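Local coordinates for TRAP dicarboxylate transporter, DctP subunit (Anaerococcus prevoti, PDB 4N91), which binds D-glucuronate, as either anomer, and probably delivers it to a TRAP transporter as the extracytoplasmic solute-binding subunit, at residues T31-G36 with A88-V93; E107-P112 with M239-V244; K230-D235 with V293-P298. All coordinates share one frame; numbering follows the deposited sequence. Where two conformers were deposited one is given.

Interactions 1 and 2 meet in one mixed sheet, where strands 91-95 and 242-247 are antiparallel neighbours. Ile91 CG2 lies 3.6 Å from Val244 CG1, and Val93 CG1 packs 3.9 Å from Asp242 CB. Asp242, in interaction 2, touches the bound glucuronate directly, while the side chain of Val93 stays about 5 Å from it. Interaction 3 belongs to a second mixed sheet, its centre about 37 Å from that of interaction 1 and on the opposite side of the chain's centre. Strand 231-238 leads straight into residues 239-244, so interactions 2 and 3 adjoin in sequence. The side chain of Tyr232 is about 9 Å from the beta anomer.

Interaction 1 of 3, residues T31-G36 with A88-V93; sequences TIIRVG and AINICV
Asn90 reaches across to Ile33 and Arg34 with its whole side chain. Its CB rests 3.7 Å from Ile33 CG2. Its chi1 of -56° puts CG beside the backbone N, 3.9 Å from Ile33 CG2. OD1 accepts a hydrogen bond of 2.8 Å from Arg34 N, nearly straight at the hydrogen, with the donor tilted 33° from the amide plane. ND2 lies on the other branch, 3.8 Å from Ile33 CD1. The Asn90 and Ile33 side chains cross at about a right angle.

A water also donates to Asn90 OD1, at 2.7 Å, and accepts from Arg34 NH1. The extended Arg34 chain carries its guanidinium over Ile32 CG2, which lies under the centre of one face. An alanine at Asn90 would probably leave Arg34 N without its acceptor and the water less firmly placed.

Here two parallel strands of the five-stranded mixed sheet come together, and helix 77-86 leads into the second. Asn90 stands just ahead of strand 91-95, where the side-chain oxygen, not a backbone carbonyl, takes the Arg34 N-H. Arg34 O receives both Asn90 N and Ile91 N. Further on, Gly36 N bonds to Ile91 O and Val93 N to Gly36 O at 3.0 Å. Val35 and Ile91 lie side by side on one face, with Val35 CG1 4.0 Å from Ile91 CG2. Trp250 of helix 248-253 packs against Ile33, Asn90 and Ile91.

Interaction 2 of 3, residues E107-P112 with M239-V244; sequences EIFNLP and MVPDIV. With BDP (beta-D-glucopyranuronic acid), chain C.
The turn into strand 242-247, which brings Asp242 to the sugar pocket, is backed by residues 107-112 through Phe109 and Pro241. This buried contact joins the loop before helix 118-125 to the sheet. Phe109 meets Pro241 with its CB: Pro241 CD lies 3.8 Å from Phe109 CB, and Pro241 CG is little farther. Ile108 CG2 lies over the centre of one face of the Phe109 ring. Tyr121 and Met125 of helix 118-125 also pack on Pro241.

Asn110 crosses Val240 obliquely. Its OD1 lies 3.7 Å from Val240 CG1, a van der Waals contact. Val240 CG1 stands anti to the backbone N (chi1 -177°), which turns this methyl to the amide oxygen. The polar end of Asn110 is held elsewhere. OD1 accepts from Asn96 ND2, and ND2 donates to Glu100 OE1. These two bonds fix which way round the amide lies.

A water joins the two backbones. It donates to Leu111 O at 2.9 Å and accepts from Met239 N at 3.0 Å. Met239 is a selenomethionine. With apolar contacts and one identified water bridge, the join between the two segments probably depends mainly on shape.

Asp242 faces the beta-D-glucuronate with both carboxylate oxygens. OD1 is 2.7 Å from sugar O3, and OD2 is 2.7 Å from sugar O2. Arg154, Arg175, Gln77, Asn38 and Asn215 hydrogen-bond to the same ligand. Pairing each carboxylate oxygen with its own sugar oxygen would favour a ligand with neighbouring oxygens at C2 and C3.

Interaction 3 of 3, residues K230-D235 with V293-P298; sequences KYYSYD and VEFIYP
Four backbone hydrogen bonds tie Lys230, Tyr232 and Tyr234 to Glu294 and Ile296. Glu294 N donates to Lys230 O at 2.7 Å. Tyr232 N donates to Glu294 O with an almost straight N-H...O (178°). Ile296 N returns to Tyr232 O at 2.8 Å, and Tyr234 N closes the ladder on Ile296 O at 2.9 Å. This is a parallel strand pair at the border of a four-stranded mixed sheet, with 294-296 outermost. Between the two strands the chain visits strand 242-247 of the other sheet and returns through long helix 256-290, which packs on Val293 and Phe295.

Beyond the ladder, a water donates to both Tyr234 O and Pro298 O. Tyr234 is the centre of an inverse gamma turn, closed by Asp235 N on Ser233 O. The tyrosine hydroxyls reach outside the pair: Tyr232 OH bonds to Asn215 O, and Tyr234 OH to Glu217 OE2. Asn215 binds the glucuronate, and Tyr232 OH thus holds the end of strand 212-215 next to the pocket.

Tyr232, Tyr234, Phe295 and Tyr297 form an aromatic cluster. Tyr232 CG, anti to the backbone N (chi1 -174°), lies 3.8 Å from Phe295 CE1. Tyr232 CD1 comes to the edge of the Phe295 ring, 3.6 Å from Phe295 CD1. The Tyr232 and Phe295 planes are oblique, at 68°. The CD2-CE2 edge of Tyr234 meets both Phe295 and Tyr297. The Tyr234 ring is near parallel to both rings but slid aside, so there is little overlap. Tyr234 CE2 touches Phe295 CD1 at 3.5 Å. Alongside it, Tyr234 CD2 lies 3.4 Å from Tyr297 CE1, while Tyr232 CE1 sits over one face of the Tyr234 ring, toward its rim.

Interaction 1 of 3, residues T31-G36 with A88-V93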
# COMPACT_ATOMS: atom_id res chain seq x y z
N THR A 31 1.16 2.57 -29.79
CA THR A 31 1.68 1.62 -28.83
C THR A 31 0.77 1.64 -27.61
O THR A 31 0.58 2.70 -27.01
CB THR A 31 3.11 1.99 -28.44
OG1 THR A 31 3.94 1.93 -29.61
CG2 THR A 31 3.66 1.05 -27.39
N ILE A 32 0.21 0.49 -27.26
CA ILE A 32 -0.67 0.37 -26.11
C ILE A 32 0.13 0.20 -24.83
O ILE A 32 0.93 -0.73 -24.71
CB ILE A 32 -1.59 -0.86 -26.24
CG1 ILE A 32 -2.25 -0.91 -27.62
CG2 ILE A 32 -2.62 -0.88 -25.11
CD1 ILE A 32 -3.62 -0.29 -27.68
N ILE A 33 -0.11 1.08 -23.86
CA ILE A 33 0.51 0.95 -22.56
C ILE A 33 -0.56 0.53 -21.56
O ILE A 33 -1.51 1.26 -21.32
CB ILE A 33 1.11 2.26 -22.10
CG1 ILE A 33 2.14 2.76 -23.13
CG2 ILE A 33 1.77 2.11 -20.76
CD1 ILE A 33 3.28 1.76 -23.41
N ARG A 34 -0.41 -0.67 -21.02
CA ARG A 34 -1.41 -1.25 -20.11
C ARG A 34 -1.02 -1.02 -18.66
O ARG A 34 0.09 -1.34 -18.24
CB ARG A 34 -1.61 -2.73 -20.42
CG ARG A 34 -2.19 -2.94 -21.81
CD ARG A 34 -2.45 -4.39 -22.16
NE ARG A 34 -2.96 -4.49 -23.53
CZ ARG A 34 -2.19 -4.47 -24.61
NH1 ARG A 34 -0.87 -4.38 -24.49
NH2 ARG A 34 -2.74 -4.54 -25.82
N VAL A 35 -1.97 -0.47 -17.91
CA VAL A 35 -1.72 -0.03 -16.55
C VAL A 35 -2.82 -0.62 -15.69
O VAL A 35 -4.02 -0.48 -16.00
CB VAL A 35 -1.80 1.50 -16.43
CG1 VAL A 35 -1.51 1.92 -15.00
CG2 VAL A 35 -0.84 2.18 -17.43
N GLY A 36 -2.44 -1.34 -14.65
CA GLY A 36 -3.42 -1.94 -13.79
C GLY A 36 -3.38 -1.54 -12.34
O GLY A 36 -2.32 -1.24 -11.77
N ALA A 88 3.76 -8.33 -19.89
CA ALA A 88 2.40 -8.50 -20.41
C ALA A 88 1.54 -7.27 -20.10
O ALA A 88 0.65 -6.89 -20.87
CB ALA A 88 1.78 -9.76 -19.82
N ILE A 89 1.82 -6.63 -18.98
CA ILE A 89 1.38 -5.25 -18.81
C ILE A 89 2.60 -4.39 -18.48
O ILE A 89 3.66 -4.90 -18.06
CB ILE A 89 0.29 -5.13 -17.74
CG1 ILE A 89 0.84 -5.50 -16.37
CG2 ILE A 89 -0.90 -6.04 -18.10
CD1 ILE A 89 -0.23 -5.52 -15.27
N ASN A 90 2.45 -3.08 -18.65
CA ASN A 90 3.60 -2.19 -18.54
C ASN A 90 3.81 -1.63 -17.13
O ASN A 90 4.93 -1.49 -16.66
CB ASN A 90 3.44 -1.01 -19.52
CG ASN A 90 3.24 -1.48 -20.96
OD1 ASN A 90 2.12 -1.85 -21.37
ND2 ASN A 90 4.33 -1.48 -21.73
N ILE A 91 2.70 -1.32 -16.45
CA ILE A 91 2.73 -0.61 -15.18
C ILE A 91 1.62 -1.17 -14.31
O ILE A 91 0.53 -1.46 -14.81
CB ILE A 91 2.45 0.88 -15.36
CG1 ILE A 91 3.53 1.56 -16.21
CG2 ILE A 91 2.30 1.58 -13.99
CD1 ILE A 91 3.08 2.90 -16.79
N CYS A 92 1.89 -1.35 -13.03
CA CYS A 92 0.79 -1.60 -12.10
C CYS A 92 1.07 -1.00 -10.76
O CYS A 92 2.15 -0.52 -10.48
CB CYS A 92 0.50 -3.08 -11.99
SG CYS A 92 1.56 -4.05 -10.90
N VAL A 93 0.04 -1.03 -9.91
CA VAL A 93 0.19 -0.56 -8.55
C VAL A 93 0.16 -1.75 -7.64
O VAL A 93 -0.76 -2.56 -7.71
CB VAL A 93 -0.96 0.42 -8.17
CG1 VAL A 93 -0.85 0.85 -6.72
CG2 VAL A 93 -0.92 1.65 -9.04
O HOH W 1 1.27 -4.12 -22.57

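Interaction 2 of 3, residues E107-P112 with M239-V244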
# COMPACT_ATOMS: atom_id res chain seq x y z
N GLU A 107 11.10 -4.82 2.56
CA GLU A 107 10.68 -5.03 3.95
C GLU A 107 10.74 -3.78 4.77
O GLU A 107 10.02 -3.66 5.75
CB GLU A 107 11.65 -6.01 4.65
CG GLU A 107 11.40 -7.43 4.38
CD GLU A 107 12.50 -8.32 4.90
OE1 GLU A 107 13.67 -7.85 5.14
OE2 GLU A 107 12.20 -9.51 5.05
N ILE A 108 11.65 -2.87 4.44
CA ILE A 108 11.86 -1.68 5.26
C ILE A 108 10.56 -0.91 5.55
O ILE A 108 10.29 -0.53 6.70
CB ILE A 108 12.95 -0.75 4.64
CG1 ILE A 108 13.22 0.46 5.54
CG2 ILE A 108 12.59 -0.27 3.24
CD1 ILE A 108 13.81 0.13 6.84
N PHE A 109 9.76 -0.69 4.52
CA PHE A 109 8.53 0.11 4.70
C PHE A 109 7.34 -0.70 5.24
O PHE A 109 6.26 -0.15 5.43
CB PHE A 109 8.12 0.82 3.42
CG PHE A 109 9.18 1.68 2.82
CD1 PHE A 109 9.88 2.60 3.59
CD2 PHE A 109 9.50 1.57 1.48
CE1 PHE A 109 10.86 3.38 3.01
CE2 PHE A 109 10.49 2.36 0.91
CZ PHE A 109 11.17 3.24 1.68
N ASN A 110 7.54 -1.98 5.48
CA ASN A 110 6.51 -2.83 6.10
C ASN A 110 6.67 -2.97 7.61
O ASN A 110 5.84 -3.62 8.26
CB ASN A 110 6.51 -4.22 5.45
CG ASN A 110 6.12 -4.16 3.99
OD1 ASN A 110 5.39 -3.26 3.59
ND2 ASN A 110 6.66 -5.07 3.19
N LEU A 111 7.69 -2.35 8.18
CA LEU A 111 7.92 -2.44 9.61
C LEU A 111 6.80 -1.72 10.36
O LEU A 111 6.45 -0.60 10.02
CB LEU A 111 9.26 -1.81 9.99
CG LEU A 111 10.50 -2.53 9.44
CD1 LEU A 111 11.78 -1.76 9.79
CD2 LEU A 111 10.55 -3.94 9.99
N PRO A 112 6.24 -2.34 11.40
CA PRO A 112 5.23 -1.68 12.22
C PRO A 112 5.80 -0.54 13.05
O PRO A 112 6.97 -0.60 13.50
CB PRO A 112 4.74 -2.79 13.16
CG PRO A 112 5.27 -4.06 12.60
CD PRO A 112 6.50 -3.72 11.85
N MSE A 239 2.17 2.26 8.12
CA MSE A 239 1.90 3.19 7.03
C MSE A 239 2.59 2.59 5.82
O MSE A 239 3.81 2.70 5.67
CB MSE A 239 2.40 4.59 7.31
CG MSE A 239 1.84 5.14 8.57
SE MSE A 239 2.40 6.98 8.84
CE MSE A 239 0.85 7.84 7.95
N VAL A 240 1.81 1.92 4.98
CA VAL A 240 2.38 1.07 3.93
C VAL A 240 2.16 1.74 2.59
O VAL A 240 1.02 1.89 2.14
CB VAL A 240 1.76 -0.35 3.91
CG1 VAL A 240 2.44 -1.20 2.85
CG2 VAL A 240 1.86 -1.02 5.29
N PRO A 241 3.25 2.17 1.95
CA PRO A 241 3.00 2.85 0.67
C PRO A 241 2.53 1.90 -0.40
O PRO A 241 2.94 0.73 -0.43
CB PRO A 241 4.38 3.42 0.30
CG PRO A 241 5.37 2.50 0.99
CD PRO A 241 4.68 2.08 2.29
N ASP A 242 1.68 2.39 -1.29
CA ASP A 242 1.44 1.73 -2.56
C ASP A 242 2.56 2.16 -3.51
O ASP A 242 3.01 3.33 -3.50
CB ASP A 242 0.07 2.10 -3.13
CG ASP A 242 -1.08 1.41 -2.43
OD1 ASP A 242 -0.89 0.28 -1.89
OD2 ASP A 242 -2.20 1.97 -2.45
N ILE A 243 3.05 1.22 -4.30
CA ILE A 243 4.18 1.47 -5.19
C ILE A 243 3.73 1.31 -6.63
O ILE A 243 3.07 0.32 -6.98
CB ILE A 243 5.33 0.49 -4.92
CG1 ILE A 243 5.69 0.47 -3.44
CG2 ILE A 243 6.54 0.83 -5.79
CD1 ILE A 243 6.27 1.78 -2.89
N VAL A 244 4.06 2.28 -7.47
CA VAL A 244 3.83 2.14 -8.90
C VAL A 244 5.06 1.49 -9.49
O VAL A 244 6.17 2.04 -9.38
CB VAL A 244 3.60 3.51 -9.54
CG1 VAL A 244 3.25 3.36 -10.99
CG2 VAL A 244 2.50 4.26 -8.77
C1 BDP C . -5.02 -0.82 0.33
C2 BDP C . -3.90 -0.62 -0.59
C3 BDP C . -3.94 -1.65 -1.68
C4 BDP C . -3.87 -2.98 -1.15
C5 BDP C . -4.96 -3.16 -0.16
C6 BDP C . -4.86 -4.52 0.57
O2 BDP C . -4.29 0.64 -1.28
O3 BDP C . -2.84 -1.43 -2.62
O4 BDP C . -3.89 -3.95 -2.06
O5 BDP C . -4.90 -2.13 0.88
O6A BDP C . -4.83 -5.53 -0.17
O1 BDP C . -4.75 0.02 1.48
O6B BDP C . -5.03 -4.55 1.81
O HOH W 2 4.95 1.25 8.43

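Interaction 3 of 3, residues K230-D235 with V293-P298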
# COMPACT_ATOMS: atom_id res chain seq x y z
N LYS A 230 -18.13 -3.18 12.02
CA LYS A 230 -18.48 -1.87 12.54
C LYS A 230 -17.59 -1.38 13.66
O LYS A 230 -17.90 -0.36 14.28
CB LYS A 230 -19.93 -1.86 13.05
CG LYS A 230 -20.98 -2.44 12.12
CD LYS A 230 -21.30 -1.51 10.98
CE LYS A 230 -22.57 -2.01 10.26
NZ LYS A 230 -22.66 -1.42 8.93
N TYR A 231 -16.53 -2.12 13.99
CA TYR A 231 -15.57 -1.66 14.99
C TYR A 231 -14.23 -1.40 14.31
O TYR A 231 -13.55 -2.33 13.87
CB TYR A 231 -15.36 -2.69 16.09
CG TYR A 231 -16.62 -3.06 16.85
CD1 TYR A 231 -17.18 -2.18 17.77
CD2 TYR A 231 -17.23 -4.28 16.67
CE1 TYR A 231 -18.32 -2.52 18.47
CE2 TYR A 231 -18.38 -4.62 17.36
CZ TYR A 231 -18.93 -3.74 18.24
OH TYR A 231 -20.06 -4.12 18.95
N TYR A 232 -13.85 -0.13 14.22
CA TYR A 232 -12.59 0.25 13.60
C TYR A 232 -11.75 0.92 14.66
O TYR A 232 -12.11 1.97 15.18
CB TYR A 232 -12.82 1.18 12.41
CG TYR A 232 -11.56 1.52 11.61
CD1 TYR A 232 -10.68 2.48 12.04
CD2 TYR A 232 -11.30 0.89 10.41
CE1 TYR A 232 -9.55 2.81 11.31
CE2 TYR A 232 -10.15 1.20 9.67
CZ TYR A 232 -9.28 2.18 10.14
OH TYR A 232 -8.16 2.50 9.43
N SER A 233 -10.62 0.29 14.98
CA SER A 233 -9.80 0.67 16.12
C SER A 233 -8.41 1.19 15.68
O SER A 233 -7.60 0.44 15.16
CB SER A 233 -9.63 -0.53 17.04
OG SER A 233 -8.82 -0.22 18.16
N TYR A 234 -8.16 2.47 15.92
CA TYR A 234 -7.00 3.16 15.39
C TYR A 234 -5.69 2.81 16.10
O TYR A 234 -5.07 3.67 16.76
CB TYR A 234 -7.23 4.66 15.46
CG TYR A 234 -8.06 5.27 14.33
CD1 TYR A 234 -7.50 5.48 13.08
CD2 TYR A 234 -9.36 5.69 14.52
CE1 TYR A 234 -8.20 6.05 12.06
CE2 TYR A 234 -10.09 6.26 13.48
CZ TYR A 234 -9.48 6.46 12.26
OH TYR A 234 -10.17 7.06 11.24
N ASP A 235 -5.27 1.57 15.96
CA ASP A 235 -3.97 1.18 16.48
C ASP A 235 -2.85 1.66 15.55
O ASP A 235 -1.70 1.79 15.97
CB ASP A 235 -3.89 -0.32 16.70
CG ASP A 235 -3.89 -1.10 15.41
OD1 ASP A 235 -4.89 -0.97 14.68
OD2 ASP A 235 -2.91 -1.83 15.14
N VAL A 293 -20.35 2.59 11.48
CA VAL A 293 -19.06 2.18 12.03
C VAL A 293 -18.74 3.02 13.25
O VAL A 293 -18.89 4.25 13.26
CB VAL A 293 -17.93 2.31 10.98
CG1 VAL A 293 -16.56 2.02 11.59
CG2 VAL A 293 -18.21 1.41 9.80
N GLU A 294 -18.28 2.34 14.28
CA GLU A 294 -17.77 2.99 15.47
C GLU A 294 -16.26 3.04 15.46
O GLU A 294 -15.58 2.01 15.31
CB GLU A 294 -18.28 2.27 16.72
CG GLU A 294 -17.71 2.84 18.02
CD GLU A 294 -18.18 2.09 19.23
OE1 GLU A 294 -19.15 1.31 19.08
OE2 GLU A 294 -17.60 2.28 20.32
N PHE A 295 -15.72 4.24 15.59
CA PHE A 295 -14.29 4.41 15.64
C PHE A 295 -13.82 4.38 17.09
O PHE A 295 -14.41 5.01 17.97
CB PHE A 295 -13.88 5.70 14.92
CG PHE A 295 -14.09 5.64 13.44
CD1 PHE A 295 -13.18 4.97 12.64
CD2 PHE A 295 -15.17 6.25 12.84
CE1 PHE A 295 -13.35 4.89 11.29
CE2 PHE A 295 -15.37 6.16 11.48
CZ PHE A 295 -14.45 5.48 10.69
N ILE A 296 -12.80 3.58 17.34
CA ILE A 296 -12.17 3.44 18.64
C ILE A 296 -10.74 3.97 18.58
O ILE A 296 -10.07 3.84 17.54
CB ILE A 296 -12.18 1.96 19.07
CG1 ILE A 296 -13.63 1.47 19.16
CG2 ILE A 296 -11.45 1.78 20.39
CD1 ILE A 296 -13.74 -0.03 19.30
N TYR A 297 -10.29 4.59 19.68
CA TYR A 297 -8.96 5.19 19.76
C TYR A 297 -8.18 4.55 20.88
O TYR A 297 -8.09 5.10 21.99
CB TYR A 297 -9.09 6.71 19.96
CG TYR A 297 -9.93 7.33 18.87
CD1 TYR A 297 -9.36 7.74 17.68
CD2 TYR A 297 -11.30 7.43 19.00
CE1 TYR A 297 -10.14 8.27 16.67
CE2 TYR A 297 -12.09 7.96 17.98
CZ TYR A 297 -11.49 8.37 16.82
OH TYR A 297 -12.26 8.89 15.80
N PRO A 298 -7.61 3.36 20.62
CA PRO A 298 -6.97 2.60 21.68
C PRO A 298 -5.60 3.16 22.04
O PRO A 298 -4.98 3.89 21.26
CB PRO A 298 -6.80 1.21 21.05
CG PRO A 298 -6.63 1.51 19.58
CD PRO A 298 -7.57 2.65 19.32
O HOH W 3 -5.48 5.33 18.94